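Local coordinates for DNA binding protein (Mycobacterium tuberculosis, PDB 4NB5), which represses transcription of the MmpS2-MmpL2, MmpS4-MmpL4 and MmpS5-MmpL5 transport systems, and controls its own expression, by binding directly to promoter DNA as a homodimer, at the interface of chains A and B. Residues are numbered along the deposited sequence; one frame, centred on the assembly and turned at random. Chains: chain A/B, DNA binding protein.

Contact 1: the interface of chains A and B. Residues chain A 132, 135; chain B 43-47, 49, 95.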
ATOM      1  N   ARG A 132      25.404  -9.868  -3.664  1.00 12.59           N
ATOM      2  CA  ARG A 132      25.267  -8.556  -3.055  1.00 11.56           C
ATOM      3  C   ARG A 132      24.607  -7.552  -3.998  1.00  9.15           C
ATOM      4  O   ARG A 132      24.056  -6.546  -3.542  1.00 11.21           O
ATOM      5  CB  ARG A 132      26.619  -8.022  -2.586  1.00 12.52           C
ATOM      6  CG  ARG A 132      26.479  -6.774  -1.731  1.00 12.77           C
ATOM      7  CD  ARG A 132      27.821  -6.286  -1.228  1.00 12.83           C
ATOM      8  NE  ARG A 132      27.709  -4.974  -0.597  1.00 11.25           N
ATOM      9  CZ  ARG A 132      28.685  -4.391   0.091  1.00 10.78           C
ATOM     10  NH1 ARG A 132      29.854  -5.012   0.259  1.00 12.59           N
ATOM     11  NH2 ARG A 132      28.495  -3.194   0.621  1.00 10.22           N
ATOM     12  N   ARG A 135      19.764  -6.902  -5.285  1.00  9.11           N
ATOM     13  CA  ARG A 135      18.791  -5.827  -5.094  1.00  7.96           C
ATOM     14  C   ARG A 135      18.861  -4.813  -6.234  1.00  7.03           C
ATOM     15  O   ARG A 135      17.834  -4.384  -6.778  1.00  8.62           O
ATOM     16  CB  ARG A 135      19.037  -5.115  -3.766  1.00  7.80           C
ATOM     17  CG  ARG A 135      18.736  -5.952  -2.536  1.00  8.42           C
ATOM     18  CD  ARG A 135      19.465  -5.411  -1.324  1.00 12.64           C
ATOM     19  NE  ARG A 135      20.890  -5.707  -1.408  1.00 11.45           N
ATOM     20  CZ  ARG A 135      21.809  -5.228  -0.581  1.00 12.80           C
ATOM     21  NH1 ARG A 135      21.463  -4.412   0.401  1.00  8.88           N
ATOM     22  NH2 ARG A 135      23.082  -5.581  -0.735  1.00 11.16           N
TER
ATOM     23  N   LEU B  43      20.397   1.115   1.602  1.00  9.96           N
ATOM     24  CA  LEU B  43      19.747  -0.190   1.779  1.00  7.34           C
ATOM     25  C   LEU B  43      19.771  -1.036   0.512  1.00  7.38           C
ATOM     26  O   LEU B  43      19.518  -2.240   0.559  1.00  7.95           O
ATOM     27  CB  LEU B  43      18.314  -0.012   2.295  1.00  7.86           C
ATOM     28  CG  LEU B  43      18.233   0.484   3.739  1.00 10.86           C
ATOM     29  CD1 LEU B  43      16.829   0.918   4.083  1.00 10.34           C
ATOM     30  CD2 LEU B  43      18.697  -0.600   4.714  1.00 11.25           C
ATOM     31  N   LEU B  44      20.090  -0.413  -0.618  1.00  6.89           N
ATOM     32  CA  LEU B  44      20.271  -1.127  -1.875  1.00  7.25           C
ATOM     33  C   LEU B  44      21.646  -1.790  -2.004  1.00  8.99           C
ATOM     34  O   LEU B  44      21.807  -2.721  -2.780  1.00 11.71           O
ATOM     35  CB  LEU B  44      20.074  -0.163  -3.047  1.00  5.86           C
ATOM     36  CG  LEU B  44      18.611   0.003  -3.439  1.00  6.75           C
ATOM     37  CD1 LEU B  44      18.399   1.332  -4.127  1.00  9.06           C
ATOM     38  CD2 LEU B  44      18.159  -1.109  -4.343  1.00 10.20           C
ATOM     39  N   VAL B  45      22.635  -1.307  -1.256  1.00  7.40           N
ATOM     40  CA  VAL B  45      24.004  -1.790  -1.436  1.00 10.65           C
ATOM     41  C   VAL B  45      24.666  -2.312  -0.169  1.00 10.25           C
ATOM     42  O   VAL B  45      25.737  -2.902  -0.245  1.00 11.08           O
ATOM     43  CB  VAL B  45      24.931  -0.699  -2.021  1.00  8.10           C
ATOM     44  CG1 VAL B  45      24.477  -0.315  -3.418  1.00 15.27           C
ATOM     45  CG2 VAL B  45      24.984   0.514  -1.108  1.00 13.82           C
ATOM     46  N   CYS B  46      24.056  -2.088   0.988  1.00 10.47           N
ATOM     47  CA  CYS B  46      24.694  -2.467   2.245  1.00 10.66           C
ATOM     48  C   CYS B  46      24.797  -3.984   2.414  1.00 10.64           C
ATOM     49  O   CYS B  46      24.071  -4.760   1.787  1.00 11.65           O
ATOM     50  CB  CYS B  46      23.942  -1.858   3.427  1.00 12.50           C
ATOM     51  SG  CYS B  46      22.227  -2.398   3.549  1.00 11.17           S
ATOM     52  N   ASP B  47      25.724  -4.395   3.270  1.00 12.13           N
ATOM     53  CA  ASP B  47      25.904  -5.800   3.598  1.00 14.67           C
ATOM     54  C   ASP B  47      26.263  -5.858   5.076  1.00 22.10           C
ATOM     55  O   ASP B  47      27.231  -5.228   5.492  1.00 21.05           O
ATOM     56  CB  ASP B  47      27.030  -6.395   2.761  1.00 17.31           C
ATOM     57  CG  ASP B  47      27.224  -7.872   3.020  1.00 23.66           C
ATOM     58  OD1 ASP B  47      26.231  -8.620   2.938  1.00 27.81           O
ATOM     59  OD2 ASP B  47      28.366  -8.283   3.313  1.00 41.61           O
ATOM     60  N   GLU B  49      22.148  -7.020   4.391  1.00 15.77           N
ATOM     61  CA  GLU B  49      21.005  -6.268   3.904  1.00 13.17           C
ATOM     62  C   GLU B  49      20.217  -5.631   5.041  1.00 14.47           C
ATOM     63  O   GLU B  49      19.749  -4.502   4.911  1.00 14.40           O
ATOM     64  CB  GLU B  49      20.112  -7.163   3.050  1.00 17.23           C
ATOM     65  CG  GLU B  49      20.839  -7.707   1.834  1.00 19.12           C
ATOM     66  CD  GLU B  49      19.951  -8.521   0.919  1.00 24.83           C
ATOM     67  OE1 GLU B  49      18.714  -8.451   1.065  1.00 33.31           O
ATOM     68  OE2 GLU B  49      20.498  -9.236   0.053  1.00 40.61           O
ATOM     69  N   LEU B  95      15.671  -3.474   2.850  1.00 11.22           N
ATOM     70  CA  LEU B  95      14.983  -3.300   1.588  1.00  9.37           C
ATOM     71  C   LEU B  95      14.035  -4.467   1.395  1.00 10.73           C
ATOM     72  O   LEU B  95      14.367  -5.618   1.692  1.00 11.97           O
ATOM     73  CB  LEU B  95      15.986  -3.262   0.441  1.00 11.92           C
ATOM     74  CG  LEU B  95      15.449  -2.761  -0.889  1.00 11.33           C
ATOM     75  CD1 LEU B  95      15.332  -1.245  -0.880  1.00 12.14           C
ATOM     76  CD2 LEU B  95      16.348  -3.234  -2.019  1.00 12.37           C
TER
HETATM   77  O   HOH W   1      22.274  -4.725  -4.637  1.00  8.31           O
HETATM   78  O   HOH W   2      21.282  -8.143  -2.852  1.00 12.50           O

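Contact 2: the interface of chains A and B. Residues chain A 120, 123-124; chain B 13-16, 22.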
ATOM      1  N   VAL A 120      25.212   2.688 -11.898  1.00 10.48           N
ATOM      2  CA  VAL A 120      26.338   3.183 -11.107  1.00  7.30           C
ATOM      3  C   VAL A 120      26.579   2.291  -9.888  1.00 12.38           C
ATOM      4  O   VAL A 120      27.719   1.896  -9.606  1.00 11.73           O
ATOM      5  CB  VAL A 120      26.108   4.640 -10.645  1.00 11.32           C
ATOM      6  CG1 VAL A 120      27.206   5.075  -9.681  1.00 16.88           C
ATOM      7  CG2 VAL A 120      26.046   5.574 -11.844  1.00 13.82           C
ATOM      8  N   ARG A 123      28.170  -1.027 -10.859  1.00 10.98           N
ATOM      9  CA  ARG A 123      29.600  -0.893 -11.097  0.54 14.11           C
ATOM     10  C   ARG A 123      30.348  -0.766  -9.776  1.00 18.83           C
ATOM     11  O   ARG A 123      31.435  -1.335  -9.603  1.00 19.15           O
ATOM     12  CB  ARG A 123      29.897   0.313 -11.981  0.54 14.82           C
ATOM     13  CG  ARG A 123      29.369   0.201 -13.395  0.54 19.87           C
ATOM     14  CD  ARG A 123      30.071   1.189 -14.308  0.54 31.39           C
ATOM     15  NE  ARG A 123      31.496   0.882 -14.417  0.54 36.05           N
ATOM     16  CZ  ARG A 123      32.481   1.776 -14.348  0.54 47.86           C
ATOM     17  NH1 ARG A 123      32.226   3.068 -14.176  0.54 36.86           N
ATOM     18  NH2 ARG A 123      33.737   1.370 -14.457  0.54 41.63           N
ATOM     19  N   ALA A 124      29.765  -0.029  -8.836  1.00 15.48           N
ATOM     20  CA  ALA A 124      30.396   0.168  -7.538  1.00 13.33           C
ATOM     21  C   ALA A 124      30.529  -1.149  -6.771  1.00 17.67           C
ATOM     22  O   ALA A 124      31.378  -1.279  -5.897  1.00 15.81           O
ATOM     23  CB  ALA A 124      29.622   1.172  -6.724  1.00 14.68           C
TER
ATOM     24  N   GLU B  13      36.399   4.192 -11.458  1.00 60.10           N
ATOM     25  CA  GLU B  13      35.167   3.471 -11.162  1.00 57.58           C
ATOM     26  C   GLU B  13      34.475   4.065  -9.939  1.00 56.35           C
ATOM     27  O   GLU B  13      35.135   4.474  -8.982  1.00 36.40           O
ATOM     28  CB  GLU B  13      35.454   1.983 -10.934  1.00 68.14           C
ATOM     29  CG  GLU B  13      36.934   1.630 -10.834  1.00 68.65           C
ATOM     30  CD  GLU B  13      37.568   2.095  -9.533  1.00 87.35           C
ATOM     31  OE1 GLU B  13      36.861   2.134  -8.502  1.00 78.60           O
ATOM     32  OE2 GLU B  13      38.776   2.421  -9.543  1.00 76.18           O
ATOM     33  N   PRO B  14      33.136   4.116  -9.966  1.00 30.80           N
ATOM     34  CA  PRO B  14      32.415   4.693  -8.830  1.00 33.31           C
ATOM     35  C   PRO B  14      32.506   3.784  -7.622  1.00 20.09           C
ATOM     36  O   PRO B  14      32.744   2.580  -7.772  1.00 22.97           O
ATOM     37  CB  PRO B  14      30.971   4.758  -9.333  1.00 41.92           C
ATOM     38  CG  PRO B  14      30.865   3.626 -10.297  1.00 26.49           C
ATOM     39  CD  PRO B  14      32.217   3.556 -10.975  1.00 30.92           C
ATOM     40  N   ASP B  15      32.327   4.344  -6.434  1.00 20.44           N
ATOM     41  CA  ASP B  15      32.185   3.503  -5.258  1.00 16.01           C
ATOM     42  C   ASP B  15      30.809   3.706  -4.660  1.00 13.10           C
ATOM     43  O   ASP B  15      30.024   4.527  -5.134  1.00 13.20           O
ATOM     44  CB  ASP B  15      33.295   3.744  -4.227  1.00 18.16           C
ATOM     45  CG  ASP B  15      33.266   5.136  -3.630  1.00 31.99           C
ATOM     46  OD1 ASP B  15      34.336   5.608  -3.194  1.00 38.99           O
ATOM     47  OD2 ASP B  15      32.185   5.753  -3.578  1.00 26.08           O
ATOM     48  N   ILE B  16      30.520   2.937  -3.625  1.00 14.94           N
ATOM     49  CA  ILE B  16      29.193   2.944  -3.020  1.00 13.66           C
ATOM     50  C   ILE B  16      28.759   4.304  -2.489  1.00 19.60           C
ATOM     51  O   ILE B  16      27.574   4.640  -2.547  1.00 18.49           O
ATOM     52  CB  ILE B  16      29.111   1.923  -1.874  1.00 19.57           C
ATOM     53  CG1 ILE B  16      28.971   0.506  -2.425  1.00 25.55           C
ATOM     54  CG2 ILE B  16      27.949   2.253  -0.950  1.00 52.79           C
ATOM     55  CD1 ILE B  16      27.994   0.375  -3.563  1.00 34.41           C
ATOM     56  N   GLN B  22      24.365  10.132  -4.997  1.00  9.53           N
ATOM     57  CA  GLN B  22      23.578  10.438  -6.183  1.00  8.70           C
ATOM     58  C   GLN B  22      22.111  10.101  -5.978  1.00  6.50           C
ATOM     59  O   GLN B  22      21.236  10.804  -6.478  1.00 10.32           O
ATOM     60  CB  GLN B  22      24.158   9.744  -7.418  1.00 11.18           C
ATOM     61  CG  GLN B  22      25.423  10.431  -7.903  1.00 16.28           C
ATOM     62  CD  GLN B  22      26.074   9.728  -9.081  1.00 27.52           C
ATOM     63  OE1 GLN B  22      27.267   9.435  -9.057  1.00 35.14           O
ATOM     64  NE2 GLN B  22      25.297   9.482 -10.129  1.00 37.99           N
TER

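Contact 3: the interface of chains A and B. Residues chain A 110-111, 113-114, 117; chain B 26, 30, 100.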
ATOM      1  N   ALA A 110      12.090   9.993 -15.454  1.00  7.71           N
ATOM      2  CA  ALA A 110      12.625   9.859 -14.098  1.00  7.77           C
ATOM      3  C   ALA A 110      13.087   8.422 -13.832  1.00  9.45           C
ATOM      4  O   ALA A 110      14.127   8.187 -13.206  1.00 10.53           O
ATOM      5  CB  ALA A 110      11.578  10.272 -13.075  1.00 12.26           C
ATOM      6  N   MET A 111      12.311   7.457 -14.297  1.00  8.78           N
ATOM      7  CA  MET A 111      12.668   6.055 -14.117  0.50  6.04           C
ATOM      8  C   MET A 111      13.975   5.747 -14.834  1.00  8.73           C
ATOM      9  O   MET A 111      14.821   5.021 -14.314  1.00  9.23           O
ATOM     10  CB  MET A 111      11.558   5.137 -14.633  0.50  8.83           C
ATOM     11  CG  MET A 111      10.397   4.938 -13.673  0.50 12.59           C
ATOM     12  SD  MET A 111       9.303   3.597 -14.203  0.50 14.69           S
ATOM     13  CE  MET A 111       8.751   4.265 -15.767  0.50  5.77           C
ATOM     14  N   GLU A 113      16.397   7.824 -15.468  1.00 11.03           N
ATOM     15  CA  GLU A 113      17.466   8.436 -14.696  1.00  9.01           C
ATOM     16  C   GLU A 113      17.813   7.554 -13.498  1.00 13.02           C
ATOM     17  O   GLU A 113      18.984   7.322 -13.200  1.00  9.52           O
ATOM     18  CB  GLU A 113      17.066   9.842 -14.237  1.00 10.95           C
ATOM     19  CG  GLU A 113      18.181  10.539 -13.501  1.00 15.68           C
ATOM     20  CD  GLU A 113      17.800  11.908 -12.977  1.00 29.26           C
ATOM     21  OE1 GLU A 113      16.681  12.389 -13.268  1.00 30.61           O
ATOM     22  OE2 GLU A 113      18.634  12.502 -12.262  1.00 28.27           O
ATOM     23  N   LEU A 114      16.783   7.047 -12.825  1.00  8.44           N
ATOM     24  CA  LEU A 114      16.973   6.197 -11.664  1.00  7.79           C
ATOM     25  C   LEU A 114      17.646   4.879 -12.059  1.00  7.07           C
ATOM     26  O   LEU A 114      18.495   4.345 -11.340  1.00  9.62           O
ATOM     27  CB  LEU A 114      15.620   5.939 -11.004  1.00 11.37           C
ATOM     28  CG  LEU A 114      15.667   5.289  -9.627  1.00 11.27           C
ATOM     29  CD1 LEU A 114      16.537   6.101  -8.665  1.00 10.76           C
ATOM     30  CD2 LEU A 114      14.270   5.150  -9.078  1.00 14.40           C
ATOM     31  N   LEU A 117      21.224   5.306 -12.331  1.00  7.42           N
ATOM     32  CA  LEU A 117      21.871   5.272 -11.021  1.00  8.55           C
ATOM     33  C   LEU A 117      22.064   3.835 -10.550  1.00  9.00           C
ATOM     34  O   LEU A 117      23.100   3.496  -9.969  1.00  9.66           O
ATOM     35  CB  LEU A 117      21.077   6.065  -9.985  1.00  8.62           C
ATOM     36  CG  LEU A 117      21.038   7.575 -10.165  1.00 11.49           C
ATOM     37  CD1 LEU A 117      20.285   8.241  -9.015  1.00 12.95           C
ATOM     38  CD2 LEU A 117      22.439   8.140 -10.261  1.00 17.07           C
TER
ATOM     39  N   TYR B  26      18.958  12.559  -6.384  1.00 10.68           N
ATOM     40  CA  TYR B  26      17.765  12.178  -7.146  1.00 10.34           C
ATOM     41  C   TYR B  26      16.497  12.526  -6.373  1.00 11.18           C
ATOM     42  O   TYR B  26      15.532  13.064  -6.932  1.00 10.37           O
ATOM     43  CB  TYR B  26      17.798  10.678  -7.463  1.00 10.42           C
ATOM     44  CG  TYR B  26      16.604  10.208  -8.258  1.00  8.39           C
ATOM     45  CD1 TYR B  26      15.443   9.795  -7.621  1.00 11.65           C
ATOM     46  CD2 TYR B  26      16.627  10.207  -9.648  1.00 14.85           C
ATOM     47  CE1 TYR B  26      14.343   9.384  -8.345  1.00 15.80           C
ATOM     48  CE2 TYR B  26      15.536   9.797 -10.378  1.00 16.09           C
ATOM     49  CZ  TYR B  26      14.397   9.388  -9.726  1.00 13.64           C
ATOM     50  OH  TYR B  26      13.303   8.979 -10.450  1.00 17.17           O
ATOM     51  N   ARG B  30      13.640  16.248  -6.679  1.00 19.66           N
ATOM     52  CA  ARG B  30      12.207  16.044  -6.841  1.00 18.73           C
ATOM     53  C   ARG B  30      11.424  16.417  -5.596  1.00 18.26           C
ATOM     54  O   ARG B  30      10.333  15.893  -5.349  1.00 24.28           O
ATOM     55  CB  ARG B  30      11.959  14.592  -7.209  1.00 19.52           C
ATOM     56  CG  ARG B  30      12.513  14.301  -8.561  1.00 18.33           C
ATOM     57  CD  ARG B  30      12.482  12.844  -8.932  1.00 20.21           C
ATOM     58  NE  ARG B  30      12.890  12.718 -10.321  1.00 18.26           N
ATOM     59  CZ  ARG B  30      14.137  12.844 -10.755  1.00 18.69           C
ATOM     60  NH1 ARG B  30      15.133  13.077  -9.903  1.00 26.14           N
ATOM     61  NH2 ARG B  30      14.396  12.730 -12.048  1.00 27.00           N
ATOM     62  N   PHE B 100      11.207  -2.452  -5.926  1.00  8.67           N
ATOM     63  CA  PHE B 100      10.684  -1.475  -6.867  1.00  8.27           C
ATOM     64  C   PHE B 100       9.357  -1.935  -7.484  1.00  8.79           C
ATOM     65  O   PHE B 100       8.520  -1.112  -7.860  1.00  9.65           O
ATOM     66  CB  PHE B 100      11.758  -1.080  -7.884  1.00 11.65           C
ATOM     67  CG  PHE B 100      12.748  -0.115  -7.309  1.00  9.75           C
ATOM     68  CD1 PHE B 100      13.729  -0.567  -6.442  1.00  9.14           C
ATOM     69  CD2 PHE B 100      12.656   1.241  -7.557  1.00 11.37           C
ATOM     70  CE1 PHE B 100      14.623   0.318  -5.865  1.00 11.46           C
ATOM     71  CE2 PHE B 100      13.549   2.129  -6.983  1.00 13.66           C
ATOM     72  CZ  PHE B 100      14.535   1.659  -6.135  1.00 10.47           C
TER
HETATM   73  O   HOH W   3      17.713  14.008 -10.578  1.00 35.13           O

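Contact 1: the interface of chains A and B
Two arginines of chain A cap the carboxyl end of helix 34-45 of chain B, an example of guanidinium groups binding the last carbonyls of a helix, and that of the next residue, B:Cys46, across a dimer interface. A:Arg135, at the start of helix 134-158, buries the largest surface of the patch. Its CB and CG lie against the methyl CD2 of B:Leu95, A:Arg135 CG at 3.7 Å. CD passes near the carbonyl oxygen of B:Leu43, and a bend at chi3 (-73°) then turns the head group over the helix end. NE binds a water that also meets the backbone N of A:Arg135 and, more distantly, the carboxylate OE2 of B:Glu49. The head is clamped flat: B:Leu44 O, joined through a water to A:Arg132 O, lies over one face, and B:Glu49 CG over the other, 3.6 Å from A:Arg135 CZ. The B:Glu49 carboxylate stacks nearly parallel, a loose salt bridge with OE2 3.8 Å from A:Arg135 NE. At the tip, NH1 and NH2 both grip B:Cys46 O, A:Arg135 NH2 at 2.8 Å, while NH1 also meets B:Leu43 O from above its carbonyl plane. NH2 bonds A:Arg132 O, tying the two arginines together. The positive charge probably offsets the negative pole of the helix. A:Arg132, extended from CG to NE, rests its guanidinium face on B:Asp47 CB. A:Arg132 NE and NH2 converge side-on upon B:Val45 O, each at 2.9 Å, with that oxygen in the guanidinium plane.

Contact 2: the interface of chains A and B
This is a small, mainly apolar patch of the homodimer interface, where the segment ahead of the first helix of one subunit packs on the end of a long helix of the other and helps bind the subunits together. It illustrates how a proline can dock through van der Waals contact, without polar bonds to its partner. The B:Pro14 ring lies against one side of helix 99-124 of chain A and touches it through successive ring carbons. B:Pro14 CB meets the CG1 branch of A:Val120 at 3.8 Å; that methyl stands anti to the backbone N (chi1 173°). B:Pro14 CG fits between A:Val120 O and the CB of A:Arg123, 3.8 Å from the latter. At the far corner, B:Pro14 CD faces the guanidinium of A:Arg123, lying 3.8 Å from its CZ. The arginine chain bends at chi3 (64°), and it crosses the proline at about a right angle. Its guanidinium, probably charged, appears to serve here as a packing surface, while the nearby B:Glu13 is poorly ordered and its carboxylate makes no contact with the arginine. At the next residue, A:Ala124, the methyl CB rests on the backbone of B:Asp15 and meets the CD1 tip of B:Ile16 at 3.6 Å. In the fold, A:Val120, A:Arg123 and A:Ala124 occupy the last turn of helix 99-124, whereas B:Pro14 and B:Asp15 lead into helix 16-28, which B:Ile16 begins.

Contact 3: the interface of chains A and B
In this MarR-family dimer, helix 99-124 of chain A packs across the end of helix 16-28 of chain B, with B:Tyr26 as the inserted side chain. Tyr26 and Arg30 also line the pocket of 1,3-dihydroxypropan-2-yl octadecanoate, a lipid that may come from purification. Apolar contacts come first. B:Tyr26 projects with CG anti to its backbone N (chi1 -180°), and A:Leu114 crosses it at about a right angle, setting CD1 over the ring face, 3.9 Å from the centroid. The other branch, A:Leu114 CD2, points tip to tip at B:Phe100 and meets CE2 at 3.7 Å. A:Leu117 CD1 supports the base of the tyrosine at B:Tyr26 CB, 3.8 Å away. Among the polar contacts, B:Tyr26 OH makes a weak hydrogen bond to A:Ala110 O at 3.0 Å. The charged pair is the shorter contact: B:Arg30 NH2 forms a salt bridge with A:Glu113 OE1 at 2.6 Å, the chains meeting tip to tip. The carboxylate oxygen lies near the guanidinium plane, but the N-H reaches it from above the carboxylate plane. B:Arg30 NH1 donates to a lone pair of B:Tyr26 O at 3.0 Å and is hydrogen bonded to a water that also touches A:Glu113 OE2. NH1 sits over the tyrosine face opposite A:Leu114, towards the rim.

The three contacts form a compact group, with C-alpha centres about 14 Å apart for contacts 1 and 2, 15 Å for contacts 2 and 3, and 17 Å for contacts 1 and 3. Contacts 2 and 3 share two elements: helix 99-124 of chain A, met near its last turn and farther back along its length, and helix 16-28 of chain B. Contact 1 instead joins the following segments of chain A, 130-133 and 134-158, to the end of helix 34-45 in chain B. The C-terminal helices of one chain thus meet mainly N-terminal elements of the other, and two-fold symmetry repeats this with the chains exchanged, consistent with an intertwined homodimer.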